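Local coordinates for iota-carbonic anhydrase (PDB 7C5W), which catalyses the hydration of carbon dioxide to bicarbonate without a metal cofactor, and assembles as a homotetramer built as a dimer of dimers, at the interface of chains A and B and the interface of chains A and C. Residues are numbered along the deposited sequence; one frame, centred on the assembly and turned at random. Chains: chain A/B/C, iota-carbonic anhydrase.

Contact 1: the interface of chains A and B. Residues chain A 136, 152-154, 171; chain B 169-171.
B:His171 reaches from strand 169-173 of its chain onto the sheet of chain A, where it meets A:Thr154, A:Asp152 and A:His171, its own symmetry mate. This is a strand-face contact between two copies of the protein in the iota-class fold, and the exchange of chains repeats it about the two-fold axis.

The polar tie is a hydrogen bond between the side-chain hydroxyl OG1 of A:Thr154 and the imidazole ND1 of B:His171, 2.8 Å long; which of the two donates is not settled by the model. With chi1 at -60°, OG1 of A:Thr154 stands beside its own backbone N and opposite the carbonyl carbon, turned to the ring. Main chain also meets the same imidazole: the carbonyl O of A:Asp152 lies at the ring edge, in its plane, while the carbonyl O of A:His171 sits above the plane, 3.3 Å from CE1 of B:His171, on the same face as the A:His171 ring.

The two His171 rings stack, with planes only 15° apart and centroids 3.8 Å from each other. They are slipped: CD2 of A:His171 lies over the centre of the B:His171 ring, whereas CD2 of B:His171 sits toward the rim of its mate.

Apolar contacts add to this. On the face opposite A:His171, the turn at chi3 (-80°) brings the methyl CE of A:Met136 to 3.9 Å from CB of B:His171. Out beyond the ring, the methyl CG2 of A:Thr154 meets CG2 of B:Thr169 tip to tip at 3.8 Å.

Stacking and hydrogen bonding together would hold the tilt and rotation of B:His171, and so help hold two subunits together in the tetramer.

Contact 2: the interface of chains A and C. Residues chain A 19-22; chain C 126-128.
A chi1 of -161° at C:Phe127 carries its ring away from the backbone N and alongside A:Val20, whose own chi1 of -170° spreads CG1 and CG2 over that ring. The motif is an intermolecular parallel beta-strand pairing: strand 19-21 near the N-terminus of chain A pairs with strand 125-128 of chain C, adding an edge strand to the partner's sheet.

Main-chain hydrogen bonds form the ladder. A:Val20 N donates to C:Ile126 O at 3.1 Å, C:Ile128 N donates to A:Val20 O at 2.9 Å, and A:Arg22 N, just beyond the strand, donates to C:Ile128 O at 2.9 Å.

On one side of the ladder the side chains of A:Val20 and C:Phe127 point the same way, and CB of the valine rests over the phenyl face, 3.8 Å from the ring centroid of C:Phe127. Next along, the aliphatic stem of A:Arg22 passes obliquely, CD lying 3.9 Å from CE1 of C:Phe127. A leucine in place of C:Phe127 would probably deprive A:Val20 of the flat face it rests on and leave the A:Arg22 stem with less to lie against.

Isoleucines pack on the opposite side. CG1 of A:Ile19 lies 4.0 Å from CB of C:Ile126, and CD1 of A:Ile19 is 4.1 Å from CD1 of C:Ile128. The amide oxygen OD1 of A:Asn21 approaches the CG2 methyl of C:Ile128 at 3.7 Å.

Contact 1: the interface of chains A and B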
loop_
_atom_site.group_PDB
_atom_site.type_symbol
_atom_site.label_atom_id
_atom_site.label_comp_id
_atom_site.label_asym_id
_atom_site.label_seq_id
_atom_site.Cartn_x
_atom_site.Cartn_y
_atom_site.Cartn_z
ATOM N N MET A 136 15.488 7.909 -6.865
ATOM C CA MET A 136 16.381 7.821 -8.044
ATOM C C MET A 136 17.209 9.098 -8.086
ATOM O O MET A 136 16.658 10.179 -7.783
ATOM C CB MET A 136 15.612 7.662 -9.360
ATOM C CG MET A 136 16.517 7.621 -10.572
ATOM S SD MET A 136 15.647 7.218 -12.118
ATOM C CE MET A 136 15.517 5.440 -11.953
ATOM N N ASP A 152 24.570 6.282 -10.956
ATOM C CA ASP A 152 23.101 6.466 -11.052
ATOM C C ASP A 152 22.444 5.381 -10.196
ATOM O O ASP A 152 22.626 4.197 -10.551
ATOM C CB ASP A 152 22.642 6.348 -12.503
ATOM C CG ASP A 152 23.404 7.243 -13.469
ATOM O OD1 ASP A 152 23.784 8.367 -13.060
ATOM O OD2 ASP A 152 23.575 6.821 -14.636
ATOM N N LYS A 153 21.727 5.752 -9.121
ATOM C CA LYS A 153 21.222 4.784 -8.111
ATOM C C LYS A 153 19.710 4.900 -7.896
ATOM O O LYS A 153 19.222 6.016 -7.585
ATOM C CB LYS A 153 21.902 4.973 -6.756
ATOM C CG LYS A 153 21.781 3.758 -5.841
ATOM C CD LYS A 153 22.565 3.873 -4.577
ATOM C CE LYS A 153 24.062 3.925 -4.797
ATOM N NZ LYS A 153 24.612 2.592 -5.139
ATOM N N THR A 154 19.025 3.750 -7.967
ATOM C CA THR A 154 17.619 3.561 -7.530
ATOM C C THR A 154 17.585 2.691 -6.269
ATOM O O THR A 154 18.152 1.601 -6.320
ATOM C CB THR A 154 16.782 2.919 -8.637
ATOM O OG1 THR A 154 16.858 3.814 -9.741
ATOM C CG2 THR A 154 15.345 2.681 -8.232
ATOM N N HIS A 171 19.350 -0.768 -7.494
ATOM C CA HIS A 171 19.926 -0.782 -8.858
ATOM C C HIS A 171 20.923 0.374 -8.953
ATOM O O HIS A 171 20.487 1.531 -8.838
ATOM C CB HIS A 171 18.799 -0.717 -9.892
ATOM C CG HIS A 171 19.215 -0.953 -11.305
ATOM N ND1 HIS A 171 18.402 -1.612 -12.202
ATOM C CD2 HIS A 171 20.322 -0.593 -11.990
ATOM C CE1 HIS A 171 18.992 -1.644 -13.383
ATOM N NE2 HIS A 171 20.177 -1.032 -13.276
ATOM N N THR B 169 8.756 3.944 -11.919
ATOM C CA THR B 169 10.234 3.761 -11.855
ATOM C C THR B 169 10.717 2.912 -13.031
ATOM O O THR B 169 10.080 1.889 -13.321
ATOM C CB THR B 169 10.696 3.112 -10.548
ATOM O OG1 THR B 169 10.044 3.795 -9.476
ATOM C CG2 THR B 169 12.203 3.161 -10.383
ATOM N N HIS B 170 11.812 3.336 -13.665
ATOM C CA HIS B 170 12.432 2.673 -14.839
ATOM C C HIS B 170 13.932 2.960 -14.846
ATOM O O HIS B 170 14.307 4.054 -15.312
ATOM C CB HIS B 170 11.761 3.177 -16.118
ATOM C CG HIS B 170 12.121 2.406 -17.337
ATOM N ND1 HIS B 170 13.252 1.613 -17.399
ATOM C CD2 HIS B 170 11.523 2.322 -18.548
ATOM C CE1 HIS B 170 13.335 1.067 -18.597
ATOM N NE2 HIS B 170 12.276 1.475 -19.319
ATOM N N HIS B 171 14.740 2.030 -14.324
ATOM C CA HIS B 171 16.227 2.084 -14.312
ATOM C C HIS B 171 16.745 1.022 -15.278
ATOM O O HIS B 171 16.518 -0.179 -15.019
ATOM C CB HIS B 171 16.790 1.884 -12.899
ATOM C CG HIS B 171 18.220 2.278 -12.733
ATOM N ND1 HIS B 171 18.700 2.855 -11.565
ATOM C CD2 HIS B 171 19.282 2.185 -13.568
ATOM C CE1 HIS B 171 19.993 3.096 -11.687
ATOM N NE2 HIS B 171 20.379 2.696 -12.915
#

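Contact 2: the interface of chains A and C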
loop_
_atom_site.group_PDB
_atom_site.type_symbol
_atom_site.label_atom_id
_atom_site.label_comp_id
_atom_site.label_asym_id
_atom_site.label_seq_id
_atom_site.Cartn_x
_atom_site.Cartn_y
_atom_site.Cartn_z
ATOM N N ILE A 19 -1.899 5.741 17.678
ATOM C CA ILE A 19 -1.833 5.726 16.190
ATOM C C ILE A 19 -0.747 4.741 15.755
ATOM O O ILE A 19 0.354 4.750 16.340
ATOM C CB ILE A 19 -1.572 7.142 15.642
ATOM C CG1 ILE A 19 -1.644 7.174 14.116
ATOM C CG2 ILE A 19 -0.245 7.680 16.150
ATOM C CD1 ILE A 19 -1.499 8.555 13.525
ATOM N N VAL A 20 -1.068 3.902 14.775
ATOM C CA VAL A 20 -0.068 3.086 14.042
ATOM C C VAL A 20 0.188 3.792 12.713
ATOM O O VAL A 20 -0.790 4.133 12.043
ATOM C CB VAL A 20 -0.557 1.640 13.855
ATOM C CG1 VAL A 20 0.554 0.734 13.333
ATOM C CG2 VAL A 20 -1.135 1.079 15.146
ATOM N N ASN A 21 1.457 4.029 12.377
ATOM C CA ASN A 21 1.866 4.665 11.102
ATOM C C ASN A 21 2.846 3.749 10.365
ATOM O O ASN A 21 4.038 3.792 10.676
ATOM C CB ASN A 21 2.457 6.057 11.317
ATOM C CG ASN A 21 2.632 6.772 9.998
ATOM O OD1 ASN A 21 2.244 6.251 8.950
ATOM N ND2 ASN A 21 3.215 7.957 10.034
ATOM N N ARG A 22 2.347 2.982 9.399
ATOM C CA ARG A 22 3.151 2.095 8.524
ATOM C C ARG A 22 3.659 2.850 7.290
ATOM O O ARG A 22 4.424 2.260 6.510
ATOM C CB ARG A 22 2.287 0.930 8.060
ATOM C CG ARG A 22 1.706 0.137 9.213
ATOM C CD ARG A 22 1.475 -1.282 8.781
ATOM N NE ARG A 22 2.217 -2.195 9.624
ATOM C CZ ARG A 22 3.114 -3.057 9.190
ATOM N NH1 ARG A 22 3.411 -3.156 7.909
ATOM N NH2 ARG A 22 3.698 -3.846 10.055
ATOM N N ILE C 126 -6.322 5.484 15.309
ATOM C CA ILE C 126 -6.064 5.685 13.857
ATOM C C ILE C 126 -5.002 4.677 13.429
ATOM O O ILE C 126 -4.012 4.497 14.171
ATOM C CB ILE C 126 -5.617 7.123 13.566
ATOM C CG1 ILE C 126 -6.689 8.138 13.976
ATOM C CG2 ILE C 126 -5.208 7.255 12.105
ATOM C CD1 ILE C 126 -6.222 9.585 13.939
ATOM N N PHE C 127 -5.211 4.027 12.287
ATOM C CA PHE C 127 -4.230 3.093 11.690
ATOM C C PHE C 127 -3.971 3.517 10.245
ATOM O O PHE C 127 -4.875 3.410 9.395
ATOM C CB PHE C 127 -4.752 1.664 11.795
ATOM C CG PHE C 127 -3.702 0.597 11.641
ATOM C CD1 PHE C 127 -2.941 0.510 10.489
ATOM C CD2 PHE C 127 -3.500 -0.336 12.639
ATOM C CE1 PHE C 127 -1.991 -0.486 10.340
ATOM C CE2 PHE C 127 -2.549 -1.326 12.491
ATOM C CZ PHE C 127 -1.788 -1.393 11.350
ATOM N N ILE C 128 -2.764 4.008 9.983
ATOM C CA ILE C 128 -2.317 4.412 8.622
ATOM C C ILE C 128 -1.511 3.254 8.030
ATOM O O ILE C 128 -0.403 2.982 8.526
ATOM C CB ILE C 128 -1.524 5.730 8.678
ATOM C CG1 ILE C 128 -2.334 6.855 9.328
ATOM C CG2 ILE C 128 -1.046 6.105 7.289
ATOM C CD1 ILE C 128 -1.584 8.168 9.480
#

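About 29 Å separates the C-alpha centres of contact 1 and contact 2, and they share no residue. Chain A takes part in both, with different partners: chain B across strands 132-136, 148-159 and 169-173 in contact 1, chain C in contact 2 through strand 19-21 and the residue after it, against strand 125-128 of chain C. One joins faces of sheets mainly by side chains; the other extends a sheet through main-chain pairing by an N-terminal arm. Because each has its two-fold twin, the two kinds of interface together can link four copies, in keeping with the dimer of dimers.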